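Local coordinates for protein esterase (Xanthomonas oryzae pv. oryzae, PDB 3H2G) that hydrolyses ester bonds as a cell wall-degrading esterase, a virulence factor of the bacterium on rice, at residues T111-Q116 and V387-L392. Numbering follows the deposited sequence.
Sequences TRLASQ and VVRDQL
Arg389 leaves its helix with CG anti to the backbone N (chi1 176°) and extends across to Arg112. A bend at chi3 (66°) then turns its guanidinium so that NH1 meets the backbone of Arg112, while NE and NH2 turn back to Asp390. Arg389 NH1 donates to Arg112 O over 2.9 Å. The bond is nearly straight, with an angle of 160° at the hydrogen. It lies in the carbonyl plane, on a lone pair, and almost in the guanidinium plane. Arg389 NE and NH2 both donate to the single oxygen Asp390 OD1, each at 3.0 Å, in a salt bridge between sequence neighbours. The carbon part of the chain packs too. Leu113 CD2 lies 4.1 Å from Arg389 CG, and the leucine and the arginine run antiparallel alongside one another. Gln116 CG approaches Arg389 NH1 obliquely at 3.9 Å, while Gln116 NE2 is hydrogen-bonded to Gln39 O.

The contact joins helix 108-114 to helix 376-396 of an alpha/beta-hydrolase fold. Arg112 and Arg389 come near each other, with NH1 of Arg112 5.1 Å from NH2 of Arg389. Glu38 takes Arg389 NH2 and Arg112 NH1, so one carboxylate draws the two arginines together, and Glu382 takes Arg112 NE. Bonds to Arg112 O and Asp390 OD1 on different edges fix the rotation of the Arg389 guanidinium. A buried guanidinium thus gives one N-H to a main-chain carbonyl of the other helix, while carboxylates take its NE and NH2.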
ATOM      1  N   THR A 111      -8.840 -14.019  -6.056  1.00  6.87           N
ATOM      2  CA  THR A 111      -9.659 -15.008  -5.363  1.00  6.13           C
ATOM      3  C   THR A 111     -10.690 -14.524  -4.356  1.00  6.37           C
ATOM      4  O   THR A 111     -11.716 -15.174  -4.170  1.00  7.16           O
ATOM      5  CB  THR A 111      -8.765 -16.054  -4.655  1.00  6.67           C
ATOM      6  OG1 THR A 111      -8.052 -15.435  -3.575  1.00  4.60           O
ATOM      7  CG2 THR A 111      -7.763 -16.638  -5.633  1.00  4.70           C
ATOM      8  N   ARG A 112     -10.437 -13.391  -3.709  1.00  5.92           N
ATOM      9  CA  ARG A 112     -11.369 -12.897  -2.699  1.00  5.62           C
ATOM     10  C   ARG A 112     -12.219 -11.700  -3.101  1.00  5.68           C
ATOM     11  O   ARG A 112     -13.321 -11.524  -2.590  1.00  5.11           O
ATOM     12  CB  ARG A 112     -10.604 -12.523  -1.429  1.00  7.67           C
ATOM     13  CG  ARG A 112      -9.739 -13.626  -0.864  1.00  7.44           C
ATOM     14  CD  ARG A 112     -10.571 -14.784  -0.348  1.00  9.86           C
ATOM     15  NE  ARG A 112      -9.724 -15.780   0.301  1.00 10.53           N
ATOM     16  CZ  ARG A 112     -10.180 -16.797   1.023  1.00 11.96           C
ATOM     17  NH1 ARG A 112     -11.487 -16.962   1.192  1.00 11.76           N
ATOM     18  NH2 ARG A 112      -9.326 -17.640   1.588  1.00 13.63           N
ATOM     19  N   LEU A 113     -11.707 -10.872  -4.005  1.00  6.01           N
ATOM     20  CA  LEU A 113     -12.427  -9.668  -4.405  1.00  6.57           C
ATOM     21  C   LEU A 113     -12.995  -9.675  -5.824  1.00  5.89           C
ATOM     22  O   LEU A 113     -14.212  -9.591  -6.006  1.00  5.62           O
ATOM     23  CB  LEU A 113     -11.513  -8.456  -4.201  1.00  5.99           C
ATOM     24  CG  LEU A 113     -11.117  -8.213  -2.735  1.00  7.44           C
ATOM     25  CD1 LEU A 113     -10.056  -7.131  -2.654  1.00  7.48           C
ATOM     26  CD2 LEU A 113     -12.351  -7.819  -1.924  1.00  7.00           C
ATOM     27  N   ALA A 114     -12.127  -9.768  -6.826  1.00  5.10           N
ATOM     28  CA  ALA A 114     -12.591  -9.773  -8.212  1.00  5.23           C
ATOM     29  C   ALA A 114     -13.535 -10.943  -8.476  1.00  5.50           C
ATOM     30  O   ALA A 114     -14.491 -10.821  -9.245  1.00  6.27           O
ATOM     31  CB  ALA A 114     -11.399  -9.840  -9.168  1.00  5.94           C
ATOM     32  N   SER A 115     -13.264 -12.075  -7.834  1.00  5.03           N
ATOM     33  CA  SER A 115     -14.080 -13.272  -8.017  1.00  6.75           C
ATOM     34  C   SER A 115     -15.470 -13.103  -7.422  1.00  5.89           C
ATOM     35  O   SER A 115     -16.358 -13.924  -7.664  1.00  5.65           O
ATOM     36  CB  SER A 115     -13.408 -14.474  -7.362  1.00  6.17           C
ATOM     37  OG  SER A 115     -13.443 -14.353  -5.950  1.00  9.82           O
ATOM     38  N   GLN A 116     -15.650 -12.047  -6.637  1.00  6.20           N
ATOM     39  CA  GLN A 116     -16.933 -11.775  -6.008  1.00  7.22           C
ATOM     40  C   GLN A 116     -17.648 -10.574  -6.624  1.00  8.68           C
ATOM     41  O   GLN A 116     -18.643 -10.092  -6.078  1.00  8.73           O
ATOM     42  CB  GLN A 116     -16.748 -11.555  -4.503  1.00  7.87           C
ATOM     43  CG  GLN A 116     -16.314 -12.796  -3.736  1.00  7.79           C
ATOM     44  CD  GLN A 116     -17.240 -13.985  -3.950  1.00  9.61           C
ATOM     45  OE1 GLN A 116     -18.456 -13.830  -4.094  1.00 10.04           O
ATOM     46  NE2 GLN A 116     -16.668 -15.186  -3.951  1.00  8.98           N
ATOM     47  N   VAL A 387     -11.956 -10.273   5.945  1.00  6.64           N
ATOM     48  CA  VAL A 387     -12.726  -9.619   7.002  1.00  7.45           C
ATOM     49  C   VAL A 387     -13.363  -8.291   6.602  1.00  7.42           C
ATOM     50  O   VAL A 387     -14.547  -8.070   6.864  1.00  8.30           O
ATOM     51  CB  VAL A 387     -11.851  -9.397   8.262  1.00  6.97           C
ATOM     52  CG1 VAL A 387     -12.568  -8.485   9.255  1.00 10.22           C
ATOM     53  CG2 VAL A 387     -11.545 -10.740   8.911  1.00  7.94           C
ATOM     54  N   VAL A 388     -12.594  -7.403   5.977  1.00  7.10           N
ATOM     55  CA  VAL A 388     -13.143  -6.109   5.583  1.00  6.54           C
ATOM     56  C   VAL A 388     -14.190  -6.249   4.478  1.00  6.32           C
ATOM     57  O   VAL A 388     -15.159  -5.494   4.436  1.00  6.61           O
ATOM     58  CB  VAL A 388     -12.029  -5.130   5.138  1.00  7.35           C
ATOM     59  CG1 VAL A 388     -11.048  -4.913   6.291  1.00  5.18           C
ATOM     60  CG2 VAL A 388     -11.310  -5.658   3.914  1.00  6.65           C
ATOM     61  N   ARG A 389     -13.996  -7.214   3.585  1.00  6.87           N
ATOM     62  CA  ARG A 389     -14.965  -7.447   2.519  1.00  5.66           C
ATOM     63  C   ARG A 389     -16.290  -7.854   3.160  1.00  5.74           C
ATOM     64  O   ARG A 389     -17.344  -7.295   2.853  1.00  5.72           O
ATOM     65  CB  ARG A 389     -14.490  -8.575   1.599  1.00  7.10           C
ATOM     66  CG  ARG A 389     -15.480  -8.952   0.500  1.00  8.34           C
ATOM     67  CD  ARG A 389     -15.149 -10.319  -0.089  1.00  7.24           C
ATOM     68  NE  ARG A 389     -15.347 -11.383   0.895  1.00  8.89           N
ATOM     69  CZ  ARG A 389     -14.944 -12.642   0.741  1.00  9.63           C
ATOM     70  NH1 ARG A 389     -14.311 -13.016  -0.365  1.00  6.29           N
ATOM     71  NH2 ARG A 389     -15.178 -13.529   1.697  1.00  8.72           N
ATOM     72  N   ASP A 390     -16.225  -8.832   4.058  1.00  6.39           N
ATOM     73  CA  ASP A 390     -17.422  -9.333   4.737  1.00  7.77           C
ATOM     74  C   ASP A 390     -18.105  -8.320   5.652  1.00  8.69           C
ATOM     75  O   ASP A 390     -19.333  -8.199   5.651  1.00  7.49           O
ATOM     76  CB  ASP A 390     -17.089 -10.571   5.576  1.00 10.03           C
ATOM     77  CG  ASP A 390     -16.628 -11.750   4.741  1.00 10.50           C
ATOM     78  OD1 ASP A 390     -16.752 -11.704   3.500  1.00 11.55           O
ATOM     79  OD2 ASP A 390     -16.150 -12.735   5.340  1.00 11.94           O
ATOM     80  N   GLN A 391     -17.311  -7.594   6.435  1.00  7.63           N
ATOM     81  CA  GLN A 391     -17.858  -6.634   7.388  1.00  8.45           C
ATOM     82  C   GLN A 391     -18.190  -5.236   6.887  1.00  8.64           C
ATOM     83  O   GLN A 391     -19.053  -4.568   7.464  1.00  8.77           O
ATOM     84  CB  GLN A 391     -16.929  -6.534   8.601  1.00  9.57           C
ATOM     85  CG  GLN A 391     -16.970  -7.774   9.490  1.00 12.98           C
ATOM     86  CD  GLN A 391     -16.022  -7.689  10.671  1.00 14.25           C
ATOM     87  OE1 GLN A 391     -15.842  -6.624  11.261  1.00 15.02           O
ATOM     88  NE2 GLN A 391     -15.420  -8.819  11.031  1.00 15.37           N
ATOM     89  N   LEU A 392     -17.529  -4.785   5.825  1.00  6.96           N
ATOM     90  CA  LEU A 392     -17.797  -3.444   5.310  1.00  7.43           C
ATOM     91  C   LEU A 392     -18.080  -3.340   3.814  1.00  6.32           C
ATOM     92  O   LEU A 392     -19.132  -2.850   3.418  1.00  6.85           O
ATOM     93  CB  LEU A 392     -16.638  -2.498   5.645  1.00  6.96           C
ATOM     94  CG  LEU A 392     -16.780  -1.071   5.085  1.00  6.49           C
ATOM     95  CD1 LEU A 392     -17.986  -0.383   5.721  1.00  7.76           C
ATOM     96  CD2 LEU A 392     -15.511  -0.274   5.358  1.00  7.82           C
TER